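Local coordinates for pirin family protein (Acinetobacter baumannii, PDB 6D0P), which probably acts as a metal-dependent quercetin 2,3-dioxygenase, a two-cupin-domain enzyme of the pirin family that adds dioxygen to a flavonol, at residues A[95-100]-A[149-154]; A[163-166]-A[172-175]; A[196-201]-A[248-253]. One frame throughout, in Å; residues are numbered along the deposited sequence. Where two conformers were deposited one is given.

Interaction 1. Residues A[95-100]-A[149-154]; sequences GDVQWM and KDIPDI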
loop_
_atom_site.group_PDB
_atom_site.type_symbol
_atom_site.label_atom_id
_atom_site.label_comp_id
_atom_site.label_asym_id
_atom_site.label_seq_id
_atom_site.Cartn_x
_atom_site.Cartn_y
_atom_site.Cartn_z
ATOM N N GLY A 95 1.558 7.910 -11.218
ATOM C CA GLY A 95 0.317 8.521 -10.723
ATOM C C GLY A 95 -0.862 7.564 -10.725
ATOM O O GLY A 95 -1.902 7.877 -10.096
ATOM N N ASP A 96 -0.741 6.425 -11.404
ATOM C CA ASP A 96 -1.836 5.432 -11.430
ATOM C C ASP A 96 -1.769 4.537 -10.196
ATOM O O ASP A 96 -0.741 4.496 -9.469
ATOM C CB ASP A 96 -1.767 4.497 -12.647
ATOM C CG ASP A 96 -1.966 5.145 -14.008
ATOM O OD1 ASP A 96 -2.308 6.359 -14.045
ATOM O OD2 ASP A 96 -1.793 4.404 -15.038
ATOM N N VAL A 97 -2.867 3.816 -9.964
ATOM C CA VAL A 97 -2.925 2.834 -8.900
ATOM C C VAL A 97 -3.584 1.543 -9.426
ATOM O O VAL A 97 -4.502 1.600 -10.276
ATOM C CB VAL A 97 -3.723 3.381 -7.697
ATOM C CG1 VAL A 97 -3.967 2.305 -6.654
ATOM C CG2 VAL A 97 -3.056 4.602 -7.091
ATOM N N GLN A 98 -3.086 0.389 -8.973
ATOM C CA GLN A 98 -3.757 -0.894 -9.195
ATOM C C GLN A 98 -4.170 -1.443 -7.823
ATOM O O GLN A 98 -3.307 -1.656 -6.950
ATOM C CB GLN A 98 -2.867 -1.895 -9.936
ATOM C CG GLN A 98 -3.441 -3.311 -9.994
ATOM C CD GLN A 98 -4.834 -3.433 -10.575
ATOM O OE1 GLN A 98 -5.743 -3.942 -9.915
ATOM N NE2 GLN A 98 -5.010 -3.033 -11.837
ATOM N N TRP A 99 -5.477 -1.550 -7.604
ATOM C CA TRP A 99 -6.043 -2.126 -6.390
ATOM C C TRP A 99 -6.519 -3.532 -6.757
ATOM O O TRP A 99 -7.625 -3.697 -7.267
ATOM C CB TRP A 99 -7.179 -1.240 -5.853
ATOM C CG TRP A 99 -7.586 -1.573 -4.452
ATOM C CD1 TRP A 99 -8.249 -2.694 -4.040
ATOM C CD2 TRP A 99 -7.392 -0.768 -3.275
ATOM N NE1 TRP A 99 -8.453 -2.652 -2.682
ATOM C CE2 TRP A 99 -7.952 -1.480 -2.192
ATOM C CE3 TRP A 99 -6.799 0.475 -3.028
ATOM C CZ2 TRP A 99 -7.921 -1.002 -0.885
ATOM C CZ3 TRP A 99 -6.775 0.948 -1.736
ATOM C CH2 TRP A 99 -7.316 0.216 -0.680
HETATM N N MSE A 100 -5.653 -4.516 -6.585
HETATM C CA MSE A 100 -5.950 -5.877 -7.008
HETATM C C MSE A 100 -6.396 -6.741 -5.872
HETATM O O MSE A 100 -5.701 -6.862 -4.837
HETATM C CB MSE A 100 -4.705 -6.531 -7.615
HETATM C CG MSE A 100 -5.035 -7.950 -8.112
HETATM SE SE MSE A 100 -3.385 -8.890 -8.715
HETATM C CE MSE A 100 -2.682 -9.292 -6.949
ATOM N N LYS A 149 -5.781 10.485 -13.466
ATOM C CA LYS A 149 -6.751 11.582 -13.611
ATOM C C LYS A 149 -8.069 11.285 -12.882
ATOM O O LYS A 149 -8.828 12.203 -12.644
ATOM C CB LYS A 149 -6.989 11.879 -15.098
ATOM C CG LYS A 149 -7.727 10.794 -15.863
ATOM C CD LYS A 149 -7.877 11.097 -17.338
ATOM C CE LYS A 149 -8.933 10.238 -18.002
ATOM N NZ LYS A 149 -8.764 8.806 -17.650
ATOM N N ASP A 150 -8.330 10.043 -12.489
ATOM C CA ASP A 150 -9.587 9.690 -11.836
ATOM C C ASP A 150 -9.452 9.671 -10.308
ATOM O O ASP A 150 -10.427 9.397 -9.607
ATOM C CB ASP A 150 -10.114 8.367 -12.401
ATOM C CG ASP A 150 -10.513 8.514 -13.868
ATOM O OD1 ASP A 150 -11.121 9.565 -14.211
ATOM O OD2 ASP A 150 -10.202 7.608 -14.664
ATOM N N ILE A 151 -8.286 10.000 -9.768
ATOM C CA ILE A 151 -8.146 9.985 -8.319
ATOM C C ILE A 151 -8.410 11.405 -7.783
ATOM O O ILE A 151 -7.735 12.321 -8.167
ATOM C CB ILE A 151 -6.759 9.454 -7.936
ATOM C CG1 ILE A 151 -6.540 8.055 -8.516
ATOM C CG2 ILE A 151 -6.579 9.465 -6.415
ATOM C CD1 ILE A 151 -5.148 7.518 -8.312
ATOM N N PRO A 152 -9.438 11.588 -6.939
ATOM C CA PRO A 152 -9.722 12.918 -6.371
ATOM C C PRO A 152 -8.485 13.417 -5.604
ATOM O O PRO A 152 -7.943 12.664 -4.796
ATOM C CB PRO A 152 -10.906 12.738 -5.400
ATOM C CG PRO A 152 -11.482 11.416 -5.805
ATOM C CD PRO A 152 -10.287 10.607 -6.266
ATOM N N ASP A 153 -8.101 14.658 -5.875
ATOM C CA ASP A 153 -6.901 15.335 -5.323
ATOM C C ASP A 153 -7.352 16.615 -4.617
ATOM O O ASP A 153 -7.808 17.559 -5.285
ATOM C CB ASP A 153 -5.919 15.700 -6.445
ATOM C CG ASP A 153 -4.494 15.973 -5.979
ATOM O OD1 ASP A 153 -4.224 15.820 -4.755
ATOM O OD2 ASP A 153 -3.643 16.294 -6.847
ATOM N N ILE A 154 -7.187 16.660 -3.306
ATOM C CA ILE A 154 -7.699 17.736 -2.503
ATOM C C ILE A 154 -6.549 18.654 -2.108
ATOM O O ILE A 154 -5.575 18.182 -1.561
ATOM C CB ILE A 154 -8.404 17.171 -1.256
ATOM C CG1 ILE A 154 -9.493 16.159 -1.622
ATOM C CG2 ILE A 154 -8.933 18.287 -0.369
ATOM C CD1 ILE A 154 -10.570 16.709 -2.516
#

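Interaction 2. Residues A[163-166]-A[172-175]; sequences LRVI and DAKG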
loop_
_atom_site.group_PDB
_atom_site.type_symbol
_atom_site.label_atom_id
_atom_site.label_comp_id
_atom_site.label_asym_id
_atom_site.label_seq_id
_atom_site.Cartn_x
_atom_site.Cartn_y
_atom_site.Cartn_z
ATOM N N LEU A 163 -3.749 16.011 -1.003
ATOM C CA LEU A 163 -4.075 14.689 -0.568
ATOM C C LEU A 163 -4.914 14.011 -1.659
ATOM O O LEU A 163 -5.880 14.607 -2.166
ATOM C CB LEU A 163 -4.829 14.829 0.756
ATOM C CG LEU A 163 -5.281 13.537 1.428
ATOM C CD1 LEU A 163 -5.398 13.742 2.925
ATOM C CD2 LEU A 163 -6.598 13.047 0.843
ATOM N N ARG A 164 -4.532 12.792 -2.034
ATOM C CA ARG A 164 -5.284 12.004 -3.008
ATOM C C ARG A 164 -6.088 10.950 -2.252
ATOM O O ARG A 164 -5.533 10.262 -1.352
ATOM C CB ARG A 164 -4.350 11.284 -3.983
ATOM C CG ARG A 164 -3.416 12.204 -4.758
ATOM C CD ARG A 164 -2.898 11.492 -5.998
ATOM N NE ARG A 164 -2.151 10.304 -5.624
ATOM C CZ ARG A 164 -1.679 9.416 -6.492
ATOM N NH1 ARG A 164 -0.949 8.402 -6.065
ATOM N NH2 ARG A 164 -1.912 9.574 -7.777
ATOM N N VAL A 165 -7.359 10.814 -2.605
ATOM C CA VAL A 165 -8.222 9.856 -1.941
ATOM C C VAL A 165 -8.223 8.568 -2.763
ATOM O O VAL A 165 -9.019 8.384 -3.684
ATOM C CB VAL A 165 -9.638 10.425 -1.737
ATOM C CG1 VAL A 165 -10.460 9.535 -0.822
ATOM C CG2 VAL A 165 -9.597 11.843 -1.183
ATOM N N ILE A 166 -7.305 7.684 -2.441
ATOM C CA ILE A 166 -7.185 6.444 -3.192
ATOM C C ILE A 166 -8.363 5.517 -2.821
ATOM O O ILE A 166 -8.981 4.921 -3.694
ATOM C CB ILE A 166 -5.797 5.822 -2.977
ATOM C CG1 ILE A 166 -4.716 6.708 -3.606
ATOM C CG2 ILE A 166 -5.739 4.407 -3.528
ATOM C CD1 ILE A 166 -3.320 6.308 -3.228
ATOM N N ASP A 172 -15.650 15.206 1.589
ATOM C CA ASP A 172 -16.780 14.883 0.706
ATOM C C ASP A 172 -16.302 14.287 -0.631
ATOM O O ASP A 172 -17.114 14.104 -1.519
ATOM C CB ASP A 172 -17.678 16.099 0.456
ATOM C CG ASP A 172 -18.260 16.695 1.728
ATOM O OD1 ASP A 172 -18.702 15.911 2.598
ATOM O OD2 ASP A 172 -18.268 17.936 1.838
ATOM N N ALA A 173 -15.016 13.974 -0.781
ATOM C CA ALA A 173 -14.517 13.342 -2.008
ATOM C C ALA A 173 -14.454 11.827 -1.777
ATOM O O ALA A 173 -13.946 11.396 -0.758
ATOM C CB ALA A 173 -13.155 13.891 -2.359
ATOM N N LYS A 174 -14.952 11.042 -2.718
ATOM C CA LYS A 174 -15.003 9.585 -2.572
ATOM C C LYS A 174 -13.769 8.949 -3.207
ATOM O O LYS A 174 -13.317 9.379 -4.253
ATOM C CB LYS A 174 -16.273 9.046 -3.233
ATOM C CG LYS A 174 -17.565 9.577 -2.630
ATOM C CD LYS A 174 -18.818 9.050 -3.305
ATOM C CE LYS A 174 -20.082 9.643 -2.717
ATOM N NZ LYS A 174 -20.137 9.454 -1.246
ATOM N N GLY A 175 -13.258 7.917 -2.561
ATOM C CA GLY A 175 -12.090 7.198 -3.035
ATOM C C GLY A 175 -12.312 6.574 -4.400
ATOM O O GLY A 175 -13.433 6.205 -4.762
#

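Interaction 3. Residues A[196-201]-A[248-253]; sequences HTLYVP and FLVLTG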
loop_
_atom_site.group_PDB
_atom_site.type_symbol
_atom_site.label_atom_id
_atom_site.label_comp_id
_atom_site.label_asym_id
_atom_site.label_seq_id
_atom_site.Cartn_x
_atom_site.Cartn_y
_atom_site.Cartn_z
ATOM N N HIS A 196 -1.850 20.877 9.210
ATOM C CA HIS A 196 -3.132 20.323 8.790
ATOM C C HIS A 196 -3.725 19.408 9.860
ATOM O O HIS A 196 -3.015 18.614 10.460
ATOM C CB HIS A 196 -2.943 19.528 7.503
ATOM C CG HIS A 196 -2.107 20.259 6.520
ATOM N ND1 HIS A 196 -2.642 21.203 5.659
ATOM C CD2 HIS A 196 -0.773 20.224 6.287
ATOM C CE1 HIS A 196 -1.675 21.716 4.929
ATOM N NE2 HIS A 196 -0.512 21.106 5.277
ATOM N N THR A 197 -5.033 19.526 10.057
ATOM C CA THR A 197 -5.764 18.661 10.974
ATOM C C THR A 197 -6.563 17.661 10.135
ATOM O O THR A 197 -7.285 18.035 9.198
ATOM C CB THR A 197 -6.659 19.474 11.917
ATOM O OG1 THR A 197 -5.781 20.228 12.743
ATOM C CG2 THR A 197 -7.557 18.623 12.791
ATOM N N LEU A 198 -6.404 16.388 10.445
ATOM C CA LEU A 198 -7.144 15.362 9.738
ATOM C C LEU A 198 -8.130 14.720 10.714
ATOM O O LEU A 198 -7.859 14.605 11.927
ATOM C CB LEU A 198 -6.184 14.315 9.165
ATOM C CG LEU A 198 -5.222 14.820 8.090
ATOM C CD1 LEU A 198 -4.073 15.591 8.716
ATOM C CD2 LEU A 198 -4.692 13.665 7.261
ATOM N N TYR A 199 -9.278 14.343 10.171
ATOM C CA TYR A 199 -10.322 13.670 10.923
ATOM C C TYR A 199 -10.481 12.264 10.366
ATOM O O TYR A 199 -10.576 12.072 9.135
ATOM C CB TYR A 199 -11.646 14.423 10.853
ATOM C CG TYR A 199 -11.545 15.808 11.423
ATOM C CD1 TYR A 199 -11.589 16.029 12.788
ATOM C CD2 TYR A 199 -11.352 16.895 10.589
ATOM C CE1 TYR A 199 -11.469 17.309 13.311
ATOM C CE2 TYR A 199 -11.238 18.177 11.094
ATOM C CZ TYR A 199 -11.290 18.384 12.459
ATOM O OH TYR A 199 -11.180 19.659 12.929
ATOM N N VAL A 200 -10.499 11.315 11.300
ATOM C CA VAL A 200 -10.560 9.884 11.051
ATOM C C VAL A 200 -11.752 9.315 11.819
ATOM O O VAL A 200 -12.121 9.854 12.850
ATOM C CB VAL A 200 -9.243 9.227 11.508
ATOM C CG1 VAL A 200 -9.304 7.704 11.526
ATOM C CG2 VAL A 200 -8.075 9.714 10.673
ATOM N N PRO A 201 -12.374 8.246 11.304
ATOM C CA PRO A 201 -13.448 7.649 12.072
ATOM C C PRO A 201 -13.020 7.073 13.431
ATOM O O PRO A 201 -11.965 6.440 13.569
ATOM C CB PRO A 201 -13.997 6.537 11.171
ATOM C CG PRO A 201 -13.636 6.965 9.796
ATOM C CD PRO A 201 -12.295 7.628 9.966
ATOM N N PHE A 248 3.682 11.505 2.096
ATOM C CA PHE A 248 3.061 10.702 3.159
ATOM C C PHE A 248 1.920 9.825 2.634
ATOM O O PHE A 248 1.429 9.975 1.505
ATOM C CB PHE A 248 2.459 11.627 4.234
ATOM C CG PHE A 248 1.237 12.379 3.771
ATOM C CD1 PHE A 248 -0.036 11.826 3.877
ATOM C CD2 PHE A 248 1.348 13.634 3.206
ATOM C CE1 PHE A 248 -1.151 12.487 3.385
ATOM C CE2 PHE A 248 0.226 14.313 2.748
ATOM C CZ PHE A 248 -1.025 13.742 2.828
ATOM N N LEU A 249 1.556 8.874 3.481
ATOM C CA LEU A 249 0.317 8.137 3.348
ATOM C C LEU A 249 -0.368 8.138 4.704
ATOM O O LEU A 249 0.302 8.158 5.773
ATOM C CB LEU A 249 0.502 6.687 2.903
ATOM C CG LEU A 249 0.985 6.523 1.478
ATOM C CD1 LEU A 249 2.446 6.184 1.482
ATOM C CD2 LEU A 249 0.189 5.451 0.761
ATOM N N VAL A 250 -1.669 8.210 4.664
ATOM C CA VAL A 250 -2.462 7.988 5.866
ATOM C C VAL A 250 -3.344 6.765 5.577
ATOM O O VAL A 250 -4.078 6.746 4.589
ATOM C CB VAL A 250 -3.283 9.220 6.254
ATOM C CG1 VAL A 250 -4.263 8.928 7.378
ATOM C CG2 VAL A 250 -2.385 10.387 6.611
ATOM N N LEU A 251 -3.257 5.762 6.435
ATOM C CA LEU A 251 -3.997 4.530 6.274
ATOM C C LEU A 251 -4.882 4.350 7.499
ATOM O O LEU A 251 -4.364 4.345 8.619
ATOM C CB LEU A 251 -3.009 3.374 6.184
ATOM C CG LEU A 251 -1.880 3.537 5.180
ATOM C CD1 LEU A 251 -0.894 2.392 5.336
ATOM C CD2 LEU A 251 -2.407 3.605 3.753
ATOM N N THR A 252 -6.183 4.239 7.306
ATOM C CA THR A 252 -7.073 4.006 8.450
ATOM C C THR A 252 -8.058 2.913 8.071
ATOM O O THR A 252 -8.350 2.693 6.874
ATOM C CB THR A 252 -7.866 5.245 8.892
ATOM O OG1 THR A 252 -9.072 5.394 8.139
ATOM C CG2 THR A 252 -7.056 6.517 8.770
ATOM N N GLY A 253 -8.607 2.271 9.092
ATOM C CA GLY A 253 -9.607 1.309 8.821
ATOM C C GLY A 253 -10.195 0.670 10.057
ATOM O O GLY A 253 -9.583 0.630 11.150
#

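Interaction 1. Residues A[95-100]-A[149-154]
I151 meets V97 and G95 with a single methyl, CD1, at a small buried contact. The segment 149-154 enters it through the end of a 3-10 turn, where K149 and D150 are solvent-facing and pair with each other, NZ of K149 lying 3.5 Å from OD2 of D150; charged side chains suit this surface position. Just before them the turn is tied to the other segment, for D96 OD1 accepts a hydrogen bond from the backbone N of A148. At I151 the chain leaves the 3-10 turn and the side chain points toward 95-100. With CG1 anti to the carbonyl carbon (chi1 -57°) and the chain extended beyond it (chi2 174°), CD1 reaches 3.8 Å from V97 CG2, the two side chains crossing at about a right angle. The same methyl lies 3.7 Å from G95 O. That oxygen also accepts a hydrogen bond from R164 NH2, while the methyl merely rests against it. I146 touches I151 too. G95 itself sits at a positive phi (92°), where a side chain would jam against the preceding carbonyl. Past P152 the chain turns into strand 153-155, where D153 OD1 bonds to H162 ND1. Across the two segments the contact is van der Waals in kind, one methyl meeting a methyl and a carbonyl oxygen; the directional bonds are made with other residues, such as A148 and R164.

Interaction 2. Residues A[163-166]-A[172-175]
The carbonyl oxygen of V165 faces G175, whose CA lies 3.4 Å from V165 O in a CA-H...O contact with an angle of 149° at the hydrogen. With no side chain, G175 lets its CA come close to the V165 carbonyl. The V165 backbone makes its hydrogen bonds with P152 and with A176, the residue that follows G175. The valine side chain supplies the apolar half. Because CG1 stands anti to the backbone N (chi1 -169°) and beside the carbonyl carbon, it is directed at the same glycine, 3.6 Å from G175 CA. CG2 instead approaches A173, at a looser 4.3 Å from A173 CB; a small methyl fits there, since A173 also packs on P152 and I154. The segment 172-175 is the return arm of a beta hairpin, strands 169-170 and 173-174, in which D172 takes left-handed backbone angles at the turn. This hairpin folds back against strand 162-165, a member of the large antiparallel sheet, where the chain turns a corner at I166. V165 is buried there, with W186 and Y170 also touching it. K174, directed away from V165, is exposed and lies against E169, as suits a charged residue. R164 takes no part in the contact with 172-175; its NE forms a salt bridge with D187 OD1.

Interaction 3. Residues A[196-201]-A[248-253]
V200 and T252 form the tight part of this contact, their side chains reaching toward each other tip to tip. In one of the two conformers of V200, CG1 approaches T252 CG2 to 3.7 Å and V200 CG2 comes within 3.9 Å of the same methyl. Threonine is apt here because its two branches serve different needs. Its hydroxyl takes the position between the backbone N and the carbonyl carbon (chi1 86°), where OG1 hydrogen-bonds to N184 ND2 and, weakly, to H204 ND1. The methyl is thereby left to face the valine. Toward the other end the backbones diverge: the CA atoms of V200 and T252 are 7.3 Å apart, those of L198 and V250 9.6 Å. The longer, more flexible leucine spans the wider gap, touching V250 through a single pair of methyls, L198 CD2 and V250 CG2, at 4.1 Å. Since both L198 and V200 have two deposited conformers, the detail of this packing is not unique. W186 also touches V250, and F238 and T206 also touch V200, so the touching surfaces are mostly apolar. The solvent side lies beyond V200, where P201 is exposed and makes just a loose approach, its CD 4.3 Å from T252 OG1. Strand 195-199 belongs to a four-stranded sheet and strand 245-253 to the seven-stranded one. Two antiparallel sheets packed face to face through apolar side chains are what the cupin (jelly-roll) barrel is built of, here in the C-terminal cupin domain of pirin.

Overall arrangement
All three contacts reach one seven-stranded antiparallel sheet, and they follow one another in the chain. Interactions 1 and 2 touch, their centres about 9 Å apart: strands 153-155 and 162-165 are sheet neighbours, with a probable hydrogen bond from I154 N to L163 O at 2.7 Å. Interaction 3 lies within the C-terminal cupin domain, its centre about 11 Å from that of interaction 2 and about 17 Å from that of interaction 1. The manganese site of H64, H66, H108 and E110 belongs to the N-terminal domain. Interaction 1 approaches it, although the V97 side chain is still about 14 Å from the manganese, and M100, farther along that strand, touches H108.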